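Local coordinates for ribonucleoside-diphosphate reductase (PDB 5IM3), which probably reduces ribonucleoside diphosphates to deoxyribonucleotides for DNA synthesis, with thioredoxin as reductant, and binds the allosteric nucleotide dATP, at residues N166-E171 and T203-T208; Q666-L671 and I682-Q687; E801-N806 and D826-D831. One frame throughout, in Å; residues are numbered along the deposited sequence.

Contact 1 (N166-E171 and T203-T208)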
ATOM      1  N   ASN A 166     -25.321  55.804 -25.478  1.00 90.75           N
ATOM      2  CA  ASN A 166     -26.607  55.333 -24.977  1.00 92.51           C
ATOM      3  C   ASN A 166     -27.330  54.477 -26.007  1.00 90.16           C
ATOM      4  O   ASN A 166     -28.136  53.615 -25.638  1.00 90.68           O
ATOM      5  CB  ASN A 166     -27.483  56.522 -24.574  1.00 97.06           C
ATOM      6  CG  ASN A 166     -27.023  57.177 -23.287  1.00 99.25           C
ATOM      7  OD1 ASN A 166     -27.497  56.837 -22.202  1.00100.46           O
ATOM      8  ND2 ASN A 166     -26.096  58.122 -23.400  1.00 99.76           N
ATOM      9  N   THR A 167     -27.055  54.690 -27.295  1.00 83.94           N
ATOM     10  CA  THR A 167     -27.776  53.960 -28.333  1.00 83.63           C
ATOM     11  C   THR A 167     -27.340  52.500 -28.395  1.00 82.78           C
ATOM     12  O   THR A 167     -28.182  51.600 -28.493  1.00 83.00           O
ATOM     13  CB  THR A 167     -27.570  54.632 -29.690  1.00 82.03           C
ATOM     14  OG1 THR A 167     -27.952  56.010 -29.607  1.00 82.15           O
ATOM     15  CG2 THR A 167     -28.406  53.941 -30.761  1.00 82.06           C
ATOM     16  N   ILE A 168     -26.029  52.242 -28.346  1.00 84.53           N
ATOM     17  CA  ILE A 168     -25.548  50.873 -28.500  1.00 83.85           C
ATOM     18  C   ILE A 168     -25.881  50.040 -27.268  1.00 84.66           C
ATOM     19  O   ILE A 168     -26.189  48.848 -27.377  1.00 84.55           O
ATOM     20  CB  ILE A 168     -24.037  50.858 -28.806  1.00 83.64           C
ATOM     21  CG1 ILE A 168     -23.241  51.536 -27.689  1.00 84.52           C
ATOM     22  CG2 ILE A 168     -23.760  51.538 -30.143  1.00 84.44           C
ATOM     23  CD1 ILE A 168     -21.739  51.388 -27.838  1.00 83.24           C
ATOM     24  N   ILE A 169     -25.831  50.645 -26.077  1.00 90.00           N
ATOM     25  CA  ILE A 169     -26.104  49.868 -24.872  1.00 90.38           C
ATOM     26  C   ILE A 169     -27.597  49.595 -24.744  1.00 88.84           C
ATOM     27  O   ILE A 169     -28.000  48.573 -24.176  1.00 89.83           O
ATOM     28  CB  ILE A 169     -25.548  50.573 -23.618  1.00 92.17           C
ATOM     29  CG1 ILE A 169     -26.373  51.812 -23.270  1.00 96.25           C
ATOM     30  CG2 ILE A 169     -24.088  50.949 -23.812  1.00 91.33           C
ATOM     31  CD1 ILE A 169     -27.343  51.589 -22.123  1.00 98.99           C
ATOM     32  N   SER A 170     -28.440  50.486 -25.269  1.00 76.22           N
ATOM     33  CA  SER A 170     -29.879  50.247 -25.235  1.00 75.58           C
ATOM     34  C   SER A 170     -30.271  49.173 -26.240  1.00 74.36           C
ATOM     35  O   SER A 170     -31.008  48.236 -25.911  1.00 74.92           O
ATOM     36  CB  SER A 170     -30.638  51.545 -25.508  1.00 75.89           C
ATOM     37  OG  SER A 170     -32.037  51.333 -25.430  1.00 77.74           O
ATOM     38  N   GLU A 171     -29.786  49.291 -27.477  1.00 77.43           N
ATOM     39  CA  GLU A 171     -30.009  48.240 -28.461  1.00 76.55           C
ATOM     40  C   GLU A 171     -29.390  46.917 -28.027  1.00 73.13           C
ATOM     41  O   GLU A 171     -29.790  45.863 -28.531  1.00 74.19           O
ATOM     42  CB  GLU A 171     -29.455  48.671 -29.822  1.00 77.13           C
ATOM     43  CG  GLU A 171     -30.179  49.876 -30.430  1.00 79.61           C
ATOM     44  CD  GLU A 171     -29.661  50.256 -31.810  1.00 80.32           C
ATOM     45  OE1 GLU A 171     -28.593  49.749 -32.216  1.00 78.04           O
ATOM     46  OE2 GLU A 171     -30.331  51.065 -32.491  1.00 82.17           O
ATOM     47  N   THR A 203     -13.818  47.781 -25.546  1.00 78.45           N
ATOM     48  CA  THR A 203     -13.362  46.691 -24.692  1.00 77.10           C
ATOM     49  C   THR A 203     -13.677  46.974 -23.229  1.00 77.43           C
ATOM     50  O   THR A 203     -13.948  46.044 -22.460  1.00 76.97           O
ATOM     51  CB  THR A 203     -11.859  46.458 -24.878  1.00 78.38           C
ATOM     52  OG1 THR A 203     -11.123  47.540 -24.295  1.00 80.18           O
ATOM     53  CG2 THR A 203     -11.501  46.342 -26.361  1.00 77.80           C
ATOM     54  N   ALA A 204     -13.656  48.247 -22.828  1.00 79.47           N
ATOM     55  CA  ALA A 204     -14.067  48.604 -21.475  1.00 80.00           C
ATOM     56  C   ALA A 204     -15.551  48.326 -21.262  1.00 78.15           C
ATOM     57  O   ALA A 204     -15.954  47.861 -20.189  1.00 79.05           O
ATOM     58  CB  ALA A 204     -13.748  50.073 -21.201  1.00 80.41           C
ATOM     59  N   LEU A 205     -16.378  48.608 -22.270  1.00 76.34           N
ATOM     60  CA  LEU A 205     -17.790  48.247 -22.188  1.00 75.44           C
ATOM     61  C   LEU A 205     -17.963  46.737 -22.088  1.00 74.21           C
ATOM     62  O   LEU A 205     -18.818  46.250 -21.342  1.00 74.95           O
ATOM     63  CB  LEU A 205     -18.543  48.785 -23.406  1.00 74.88           C
ATOM     64  CG  LEU A 205     -19.434  50.004 -23.170  1.00 76.50           C
ATOM     65  CD1 LEU A 205     -18.612  51.210 -22.746  1.00 77.04           C
ATOM     66  CD2 LEU A 205     -20.235  50.309 -24.423  1.00 76.53           C
ATOM     67  N   VAL A 206     -17.158  45.982 -22.836  1.00 71.22           N
ATOM     68  CA  VAL A 206     -17.256  44.528 -22.796  1.00 71.25           C
ATOM     69  C   VAL A 206     -16.760  43.998 -21.457  1.00 75.49           C
ATOM     70  O   VAL A 206     -17.340  43.064 -20.892  1.00 75.97           O
ATOM     71  CB  VAL A 206     -16.482  43.916 -23.978  1.00 68.04           C
ATOM     72  CG1 VAL A 206     -16.476  42.393 -23.898  1.00 68.42           C
ATOM     73  CG2 VAL A 206     -17.088  44.376 -25.297  1.00 66.61           C
ATOM     74  N   MET A 207     -15.688  44.588 -20.925  1.00100.65           N
ATOM     75  CA  MET A 207     -15.113  44.096 -19.676  1.00106.13           C
ATOM     76  C   MET A 207     -16.133  44.142 -18.544  1.00105.10           C
ATOM     77  O   MET A 207     -16.271  43.181 -17.778  1.00107.66           O
ATOM     78  CB  MET A 207     -13.871  44.913 -19.312  1.00110.61           C
ATOM     79  CG  MET A 207     -12.597  44.457 -20.008  1.00113.95           C
ATOM     80  SD  MET A 207     -12.052  42.831 -19.457  1.00118.25           S
ATOM     81  CE  MET A 207     -10.564  42.616 -20.433  1.00118.48           C
ATOM     82  N   THR A 208     -16.857  45.253 -18.421  1.00 89.12           N
ATOM     83  CA  THR A 208     -17.848  45.408 -17.367  1.00 88.00           C
ATOM     84  C   THR A 208     -19.228  44.914 -17.784  1.00 85.78           C
ATOM     85  O   THR A 208     -20.209  45.190 -17.089  1.00 87.27           O
ATOM     86  CB  THR A 208     -17.937  46.871 -16.921  1.00 88.23           C
ATOM     87  OG1 THR A 208     -18.740  47.613 -17.843  1.00 87.18           O
ATOM     88  CG2 THR A 208     -16.549  47.498 -16.842  1.00 88.21           C
TER

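Contact 2 (Q666-L671 and I682-Q687)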
ATOM      1  N   GLN A 666     -29.358  17.869 -23.416  1.00 52.02           N
ATOM      2  CA  GLN A 666     -29.454  18.171 -21.992  1.00 55.04           C
ATOM      3  C   GLN A 666     -30.256  19.445 -21.763  1.00 55.32           C
ATOM      4  O   GLN A 666     -31.102  19.503 -20.864  1.00 56.79           O
ATOM      5  CB  GLN A 666     -28.052  18.291 -21.390  1.00 52.91           C
ATOM      6  CG  GLN A 666     -28.002  18.815 -19.957  1.00 58.49           C
ATOM      7  CD  GLN A 666     -28.535  17.823 -18.941  1.00 58.35           C
ATOM      8  OE1 GLN A 666     -27.767  17.134 -18.273  1.00 58.57           O
ATOM      9  NE2 GLN A 666     -29.853  17.751 -18.818  1.00 57.37           N
ATOM     10  N   ASP A 667     -30.014  20.474 -22.579  1.00 57.64           N
ATOM     11  CA  ASP A 667     -30.773  21.712 -22.454  1.00 55.59           C
ATOM     12  C   ASP A 667     -32.240  21.504 -22.812  1.00 57.01           C
ATOM     13  O   ASP A 667     -33.117  22.151 -22.230  1.00 59.80           O
ATOM     14  CB  ASP A 667     -30.153  22.794 -23.334  1.00 53.95           C
ATOM     15  CG  ASP A 667     -28.796  23.253 -22.825  1.00 54.25           C
ATOM     16  OD1 ASP A 667     -28.318  22.693 -21.815  1.00 54.44           O
ATOM     17  OD2 ASP A 667     -28.204  24.165 -23.440  1.00 51.82           O
ATOM     18  N   ALA A 668     -32.529  20.607 -23.756  1.00 57.79           N
ATOM     19  CA  ALA A 668     -33.919  20.294 -24.062  1.00 59.35           C
ATOM     20  C   ALA A 668     -34.601  19.617 -22.879  1.00 59.78           C
ATOM     21  O   ALA A 668     -35.795  19.830 -22.642  1.00 60.73           O
ATOM     22  CB  ALA A 668     -34.001  19.411 -25.308  1.00 55.95           C
ATOM     23  N   LEU A 669     -33.863  18.787 -22.134  1.00 59.26           N
ATOM     24  CA  LEU A 669     -34.412  18.194 -20.918  1.00 59.80           C
ATOM     25  C   LEU A 669     -34.761  19.269 -19.895  1.00 62.52           C
ATOM     26  O   LEU A 669     -35.822  19.214 -19.263  1.00 63.22           O
ATOM     27  CB  LEU A 669     -33.417  17.197 -20.317  1.00 58.28           C
ATOM     28  CG  LEU A 669     -33.150  15.893 -21.067  1.00 56.09           C
ATOM     29  CD1 LEU A 669     -32.042  15.116 -20.374  1.00 56.10           C
ATOM     30  CD2 LEU A 669     -34.403  15.042 -21.170  1.00 57.50           C
ATOM     31  N   TYR A 670     -33.876  20.253 -19.713  1.00 63.73           N
ATOM     32  CA  TYR A 670     -34.158  21.344 -18.786  1.00 65.23           C
ATOM     33  C   TYR A 670     -35.486  22.013 -19.115  1.00 68.44           C
ATOM     34  O   TYR A 670     -36.307  22.265 -18.226  1.00 72.03           O
ATOM     35  CB  TYR A 670     -33.028  22.378 -18.824  1.00 65.00           C
ATOM     36  CG  TYR A 670     -31.691  21.909 -18.283  1.00 62.13           C
ATOM     37  CD1 TYR A 670     -31.611  20.931 -17.298  1.00 61.23           C
ATOM     38  CD2 TYR A 670     -30.506  22.461 -18.754  1.00 60.11           C
ATOM     39  CE1 TYR A 670     -30.387  20.512 -16.803  1.00 60.12           C
ATOM     40  CE2 TYR A 670     -29.279  22.047 -18.269  1.00 59.61           C
ATOM     41  CZ  TYR A 670     -29.225  21.074 -17.292  1.00 60.51           C
ATOM     42  OH  TYR A 670     -28.006  20.664 -16.804  1.00 60.08           O
ATOM     43  N   LEU A 671     -35.712  22.315 -20.396  1.00 67.97           N
ATOM     44  CA  LEU A 671     -36.928  23.021 -20.788  1.00 69.71           C
ATOM     45  C   LEU A 671     -38.184  22.220 -20.491  1.00 70.35           C
ATOM     46  O   LEU A 671     -39.264  22.806 -20.369  1.00 73.03           O
ATOM     47  CB  LEU A 671     -36.875  23.370 -22.276  1.00 68.86           C
ATOM     48  CG  LEU A 671     -35.816  24.397 -22.680  1.00 68.89           C
ATOM     49  CD1 LEU A 671     -35.833  24.622 -24.184  1.00 67.97           C
ATOM     50  CD2 LEU A 671     -36.031  25.714 -21.943  1.00 68.94           C
ATOM     51  N   ILE A 682     -35.438   8.970 -20.626  1.00 68.93           N
ATOM     52  CA  ILE A 682     -35.290   7.830 -21.523  1.00 68.29           C
ATOM     53  C   ILE A 682     -36.416   7.817 -22.548  1.00 68.47           C
ATOM     54  O   ILE A 682     -36.207   7.483 -23.722  1.00 69.10           O
ATOM     55  CB  ILE A 682     -35.239   6.528 -20.703  1.00 70.42           C
ATOM     56  CG1 ILE A 682     -33.886   6.422 -19.992  1.00 70.64           C
ATOM     57  CG2 ILE A 682     -35.494   5.313 -21.584  1.00 71.24           C
ATOM     58  CD1 ILE A 682     -33.744   5.207 -19.096  1.00 73.56           C
ATOM     59  N   ALA A 683     -37.626   8.183 -22.123  1.00 63.92           N
ATOM     60  CA  ALA A 683     -38.757   8.238 -23.043  1.00 62.83           C
ATOM     61  C   ALA A 683     -38.574   9.345 -24.074  1.00 61.50           C
ATOM     62  O   ALA A 683     -38.821   9.142 -25.269  1.00 59.17           O
ATOM     63  CB  ALA A 683     -40.054   8.439 -22.261  1.00 63.77           C
ATOM     64  N   PHE A 684     -38.149  10.531 -23.630  1.00 63.40           N
ATOM     65  CA  PHE A 684     -37.931  11.630 -24.565  1.00 62.40           C
ATOM     66  C   PHE A 684     -36.813  11.306 -25.551  1.00 61.25           C
ATOM     67  O   PHE A 684     -36.891  11.672 -26.730  1.00 60.97           O
ATOM     68  CB  PHE A 684     -37.616  12.918 -23.805  1.00 62.12           C
ATOM     69  CG  PHE A 684     -37.192  14.049 -24.694  1.00 62.97           C
ATOM     70  CD1 PHE A 684     -38.104  14.660 -25.541  1.00 65.10           C
ATOM     71  CD2 PHE A 684     -35.883  14.499 -24.689  1.00 60.95           C
ATOM     72  CE1 PHE A 684     -37.715  15.699 -26.368  1.00 64.52           C
ATOM     73  CE2 PHE A 684     -35.487  15.539 -25.511  1.00 60.88           C
ATOM     74  CZ  PHE A 684     -36.403  16.138 -26.353  1.00 61.79           C
ATOM     75  N   ALA A 685     -35.759  10.628 -25.086  1.00 52.42           N
ATOM     76  CA  ALA A 685     -34.666  10.256 -25.982  1.00 52.30           C
ATOM     77  C   ALA A 685     -35.142   9.282 -27.051  1.00 53.96           C
ATOM     78  O   ALA A 685     -34.721   9.362 -28.211  1.00 51.92           O
ATOM     79  CB  ALA A 685     -33.518   9.638 -25.185  1.00 49.74           C
ATOM     80  N   ASP A 686     -36.020   8.352 -26.673  1.00 66.71           N
ATOM     81  CA  ASP A 686     -36.561   7.392 -27.629  1.00 69.03           C
ATOM     82  C   ASP A 686     -37.419   8.088 -28.678  1.00 68.66           C
ATOM     83  O   ASP A 686     -37.194   7.933 -29.884  1.00 66.85           O
ATOM     84  CB  ASP A 686     -37.375   6.333 -26.881  1.00 72.10           C
ATOM     85  CG  ASP A 686     -37.794   5.174 -27.768  1.00 74.93           C
ATOM     86  OD1 ASP A 686     -37.993   5.382 -28.983  1.00 74.87           O
ATOM     87  OD2 ASP A 686     -37.929   4.049 -27.242  1.00 76.61           O
ATOM     88  N   GLN A 687     -38.406   8.869 -28.230  1.00 66.00           N
ATOM     89  CA  GLN A 687     -39.398   9.424 -29.145  1.00 65.75           C
ATOM     90  C   GLN A 687     -38.832  10.561 -29.987  1.00 65.78           C
ATOM     91  O   GLN A 687     -39.228  10.721 -31.147  1.00 67.54           O
ATOM     92  CB  GLN A 687     -40.610   9.903 -28.355  1.00 69.24           C
ATOM     93  CG  GLN A 687     -41.281   8.802 -27.556  1.00 70.57           C
ATOM     94  CD  GLN A 687     -42.352   9.326 -26.627  1.00 71.59           C
ATOM     95  OE1 GLN A 687     -42.463   8.889 -25.482  1.00 72.60           O
ATOM     96  NE2 GLN A 687     -43.150  10.271 -27.113  1.00 73.15           N
TER

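Contact 3 (E801-N806 and D826-D831)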
ATOM      1  N   GLU A 801     -10.620  36.193 -13.288  1.00120.39           N
ATOM      2  CA  GLU A 801     -11.333  34.973 -13.643  1.00115.60           C
ATOM      3  C   GLU A 801     -12.826  35.246 -13.567  1.00111.62           C
ATOM      4  O   GLU A 801     -13.302  35.865 -12.610  1.00112.06           O
ATOM      5  CB  GLU A 801     -10.940  33.800 -12.729  1.00115.27           C
ATOM      6  CG  GLU A 801     -11.517  33.841 -11.316  1.00115.41           C
ATOM      7  CD  GLU A 801     -10.889  34.917 -10.454  1.00119.34           C
ATOM      8  OE1 GLU A 801     -10.612  34.634  -9.269  1.00120.53           O
ATOM      9  OE2 GLU A 801     -10.667  36.037 -10.959  1.00121.49           O
ATOM     10  N   PHE A 802     -13.556  34.790 -14.581  1.00110.80           N
ATOM     11  CA  PHE A 802     -14.987  35.036 -14.704  1.00106.86           C
ATOM     12  C   PHE A 802     -15.710  33.701 -14.617  1.00 98.79           C
ATOM     13  O   PHE A 802     -15.450  32.798 -15.419  1.00 98.04           O
ATOM     14  CB  PHE A 802     -15.306  35.742 -16.024  1.00109.61           C
ATOM     15  CG  PHE A 802     -14.669  37.100 -16.159  1.00114.42           C
ATOM     16  CD1 PHE A 802     -13.296  37.230 -16.294  1.00116.95           C
ATOM     17  CD2 PHE A 802     -15.446  38.247 -16.162  1.00116.86           C
ATOM     18  CE1 PHE A 802     -12.710  38.476 -16.419  1.00120.95           C
ATOM     19  CE2 PHE A 802     -14.865  39.498 -16.288  1.00120.68           C
ATOM     20  CZ  PHE A 802     -13.496  39.611 -16.417  1.00122.62           C
ATOM     21  N   THR A 803     -16.607  33.571 -13.646  1.00 84.93           N
ATOM     22  CA  THR A 803     -17.357  32.338 -13.462  1.00 79.28           C
ATOM     23  C   THR A 803     -18.601  32.358 -14.337  1.00 75.18           C
ATOM     24  O   THR A 803     -19.228  33.403 -14.525  1.00 77.19           O
ATOM     25  CB  THR A 803     -17.758  32.145 -11.996  1.00 77.71           C
ATOM     26  OG1 THR A 803     -18.911  32.943 -11.706  1.00 80.11           O
ATOM     27  CG2 THR A 803     -16.625  32.559 -11.059  1.00 79.43           C
ATOM     28  N   VAL A 804     -18.951  31.194 -14.878  1.00 72.74           N
ATOM     29  CA  VAL A 804     -20.134  31.031 -15.712  1.00 71.33           C
ATOM     30  C   VAL A 804     -20.981  29.918 -15.117  1.00 66.29           C
ATOM     31  O   VAL A 804     -20.482  28.813 -14.879  1.00 65.21           O
ATOM     32  CB  VAL A 804     -19.766  30.714 -17.174  1.00 73.04           C
ATOM     33  CG1 VAL A 804     -21.023  30.486 -18.015  1.00 72.26           C
ATOM     34  CG2 VAL A 804     -18.924  31.839 -17.759  1.00 76.00           C
ATOM     35  N   ILE A 805     -22.258  30.207 -14.888  1.00 63.56           N
ATOM     36  CA  ILE A 805     -23.175  29.287 -14.227  1.00 60.77           C
ATOM     37  C   ILE A 805     -24.273  28.904 -15.207  1.00 59.34           C
ATOM     38  O   ILE A 805     -24.808  29.760 -15.920  1.00 61.27           O
ATOM     39  CB  ILE A 805     -23.772  29.917 -12.951  1.00 60.23           C
ATOM     40  CG1 ILE A 805     -22.644  30.345 -12.006  1.00 60.85           C
ATOM     41  CG2 ILE A 805     -24.728  28.945 -12.257  1.00 58.97           C
ATOM     42  CD1 ILE A 805     -23.117  31.053 -10.751  1.00 61.76           C
ATOM     43  N   ASN A 806     -24.602  27.608 -15.236  1.00 54.83           N
ATOM     44  CA  ASN A 806     -25.671  27.042 -16.055  1.00 54.42           C
ATOM     45  C   ASN A 806     -26.845  28.014 -16.145  1.00 57.92           C
ATOM     46  O   ASN A 806     -27.518  28.263 -15.136  1.00 55.91           O
ATOM     47  CB  ASN A 806     -26.121  25.705 -15.464  1.00 52.71           C
ATOM     48  CG  ASN A 806     -27.199  25.022 -16.288  1.00 54.72           C
ATOM     49  OD1 ASN A 806     -27.913  25.659 -17.064  1.00 56.54           O
ATOM     50  ND2 ASN A 806     -27.328  23.713 -16.109  1.00 55.15           N
ATOM     51  N   ASP A 826     -22.372  29.390  -2.496  1.00 62.76           N
ATOM     52  CA  ASP A 826     -22.436  27.951  -2.265  1.00 62.53           C
ATOM     53  C   ASP A 826     -22.092  27.176  -3.531  1.00 58.13           C
ATOM     54  O   ASP A 826     -21.419  26.141  -3.466  1.00 56.77           O
ATOM     55  CB  ASP A 826     -23.824  27.554  -1.758  1.00 62.22           C
ATOM     56  CG  ASP A 826     -24.026  27.876  -0.288  1.00 67.56           C
ATOM     57  OD1 ASP A 826     -23.019  28.010   0.439  1.00 68.24           O
ATOM     58  OD2 ASP A 826     -25.194  27.990   0.145  1.00 69.77           O
ATOM     59  N   LEU A 827     -22.540  27.661  -4.691  1.00 56.95           N
ATOM     60  CA  LEU A 827     -22.258  26.965  -5.942  1.00 58.35           C
ATOM     61  C   LEU A 827     -20.763  26.934  -6.237  1.00 56.99           C
ATOM     62  O   LEU A 827     -20.226  25.896  -6.642  1.00 54.98           O
ATOM     63  CB  LEU A 827     -23.021  27.622  -7.094  1.00 56.17           C
ATOM     64  CG  LEU A 827     -24.526  27.352  -7.110  1.00 56.68           C
ATOM     65  CD1 LEU A 827     -25.213  28.233  -8.138  1.00 58.13           C
ATOM     66  CD2 LEU A 827     -24.810  25.883  -7.396  1.00 55.71           C
ATOM     67  N   LYS A 828     -20.073  28.059  -6.041  1.00 58.07           N
ATOM     68  CA  LYS A 828     -18.621  28.071  -6.205  1.00 59.43           C
ATOM     69  C   LYS A 828     -17.957  27.074  -5.264  1.00 58.88           C
ATOM     70  O   LYS A 828     -17.094  26.290  -5.676  1.00 57.53           O
ATOM     71  CB  LYS A 828     -18.074  29.477  -5.959  1.00 61.45           C
ATOM     72  CG  LYS A 828     -18.575  30.521  -6.931  1.00 62.96           C
ATOM     73  CD  LYS A 828     -17.912  31.855  -6.659  1.00 65.40           C
ATOM     74  CE  LYS A 828     -18.483  32.952  -7.532  1.00 66.12           C
ATOM     75  NZ  LYS A 828     -17.908  34.278  -7.177  1.00 69.49           N
ATOM     76  N   TYR A 829     -18.350  27.092  -3.987  1.00 58.74           N
ATOM     77  CA  TYR A 829     -17.759  26.176  -3.018  1.00 59.05           C
ATOM     78  C   TYR A 829     -17.931  24.728  -3.454  1.00 56.66           C
ATOM     79  O   TYR A 829     -17.031  23.903  -3.261  1.00 57.29           O
ATOM     80  CB  TYR A 829     -18.382  26.396  -1.640  1.00 60.28           C
ATOM     81  CG  TYR A 829     -17.814  25.499  -0.562  1.00 61.17           C
ATOM     82  CD1 TYR A 829     -16.631  25.824   0.087  1.00 63.32           C
ATOM     83  CD2 TYR A 829     -18.463  24.328  -0.191  1.00 61.23           C
ATOM     84  CE1 TYR A 829     -16.109  25.009   1.075  1.00 66.18           C
ATOM     85  CE2 TYR A 829     -17.949  23.506   0.795  1.00 63.37           C
ATOM     86  CZ  TYR A 829     -16.772  23.850   1.425  1.00 66.47           C
ATOM     87  OH  TYR A 829     -16.255  23.034   2.409  1.00 68.26           O
ATOM     88  N   TYR A 830     -19.077  24.400  -4.052  1.00 54.19           N
ATOM     89  CA  TYR A 830     -19.371  23.043  -4.484  1.00 54.63           C
ATOM     90  C   TYR A 830     -19.087  22.826  -5.969  1.00 55.04           C
ATOM     91  O   TYR A 830     -19.538  21.827  -6.541  1.00 53.28           O
ATOM     92  CB  TYR A 830     -20.825  22.698  -4.162  1.00 53.19           C
ATOM     93  CG  TYR A 830     -21.089  22.530  -2.682  1.00 56.71           C
ATOM     94  CD1 TYR A 830     -20.620  21.415  -1.998  1.00 58.53           C
ATOM     95  CD2 TYR A 830     -21.808  23.482  -1.967  1.00 57.39           C
ATOM     96  CE1 TYR A 830     -20.854  21.254  -0.645  1.00 59.51           C
ATOM     97  CE2 TYR A 830     -22.047  23.326  -0.612  1.00 60.03           C
ATOM     98  CZ  TYR A 830     -21.567  22.208   0.042  1.00 60.82           C
ATOM     99  OH  TYR A 830     -21.796  22.040   1.389  1.00 64.87           O
ATOM    100  N   ASP A 831     -18.343  23.736  -6.599  1.00 62.21           N
ATOM    101  CA  ASP A 831     -17.977  23.610  -8.011  1.00 62.30           C
ATOM    102  C   ASP A 831     -19.204  23.346  -8.881  1.00 61.08           C
ATOM    103  O   ASP A 831     -19.151  22.605  -9.864  1.00 59.09           O
ATOM    104  CB  ASP A 831     -16.921  22.519  -8.207  1.00 62.14           C
ATOM    105  CG  ASP A 831     -15.691  22.738  -7.345  1.00 67.48           C
ATOM    106  OD1 ASP A 831     -14.946  23.709  -7.597  1.00 68.16           O
ATOM    107  OD2 ASP A 831     -15.465  21.936  -6.414  1.00 70.14           O
TER

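Contact 1 (N166-E171 and T203-T208)
Helix 162-173 and helix 198-210 come closest, within the two segments, at I169 and L205, whose CA atoms are 8.9 Å apart. At that distance the backbones stay clear of each other, and side chains fill the gap. Three residues make the contact. L205 points its CB toward the other helix, and its branch CD2 does all the touching. CD2 reaches two isoleucine methyls from consecutive residues, both on its side facing helix 162-173. It meets CD1 of I168 at 3.9 Å and CG2 of I169 at 4.0 Å. The two isoleucines use different branches. I168 is extended beyond CG1 (chi2 172°), so its terminal CD1 is carried out to the leucine, and the two side chains cross obliquely. I169 offers its short branch instead. With chi1 at 72°, CG1 stands between the backbone N and the carbonyl carbon, and the longer arm runs away from L205. That leaves CG2 to make the touch, with the side chains at about a right angle. The contact is small and entirely apolar, with 83 Å² buried over both sides. I169 and L205 are buried. L205 also packs on L226 of helix 219-239 and on T188 of helix 181-190, and I168 touches D229. All four helices are thus joined around this point. They belong to the second of the protein's two ATP cones, whereas the cone residues that bind dATP here, such as K36 and R128, belong to the first. Helices packed together behind two short strands are characteristic of the ATP-cone fold.

Contact 2 (Q666-L671 and I682-Q687)
F684 meets A668 and L669 in a contact made wholly of apolar packing. Three consecutive ring atoms of F684 do the work. CD2 lies 3.9 Å from CD2 of L669. CE2 and CZ both approach the CB of A668, CE2 at 4.2 Å. Both neighbours come at the ring obliquely. F684 has CG anti to its backbone N (chi1 172°), which sends the ring across to helix 665-672. The CB of A668 points toward the ring. L669 starts out to one side, and its CD2 branch then turns in. F684 also meets the ring of F665, with the planes about 30° apart. Separately, on helix 665-672, Y670 stacks on Y848. Polar bonds hold the outer sides of both helices: D686 forms a salt bridge with K868, and Q666 OE1 accepts a hydrogen bond from T788 N. Within the helices, the backbone N of Y670 bonds to the O of Q666 at 3.1 Å. The contact joins two successive helices across a short connection. The first follows strand 659-663 of the barrel domain, consistent with a place among the helices packed around the ten-stranded alpha-beta barrel.

Contact 3 (E801-N806 and D826-D831)
T803 and K828 join a beta-hairpin to a helix. Strand 802-805 pairs antiparallel with strand 792-795, and helix 821-829 packs against it. The side chains of T803 and K828 cross at about a right angle. K828 is extended beyond CG, so its CE passes over the threonine, 4.0 Å from T803 CG2. The OG1 of T803 stands between its backbone N and carbonyl carbon (chi1 80°), and it too lies near that CE, at 4.2 Å. The polar ends of both residues turn to one acid from the second ATP cone. E214 OE1 makes a salt bridge with K828 NZ, and E214 OE2 is hydrogen-bonded to T803 OG1. This shared carboxylate fixes the lysine end beside the threonine. Two residues further along the strand, I805 faces L827, which precedes K828 on the helix. The CB of each points toward the other segment. Their branches meet at CG2 of I805 and CD1 of L827, 4.2 Å apart, and both residues are buried. N806 then N-caps the next helix, with its OD1 bonded to Y808 N. Past L827, the ring of Y829 stacks on H72 of the second subunit. Y829 CD2 also sits 3.6 Å above the centre of the Y830 ring. The helix ends in a Schellman motif, with D831 at positive phi and its backbone N bonded to K828 O at 3.0 Å.

The three contacts follow one another along the chain, and none nests in or crosses another. Contact 1 comes first and closes a loop containing helix 181-190, all within the second ATP cone. Far later, contact 2 closes a short connection between two successive helices of the barrel domain. Contact 3 closes a longer, mostly helical excursion in the same domain. Contact 3 is the meeting point. Its F802 CE2 packs 4.2 Å from M207 O of contact 1, joining cone to barrel domain. Its N806 ND2 lies 3.2 Å from Y670 OH of contact 2. Contacts 1 and 2 do not touch; their nearest atoms are about 22 Å apart.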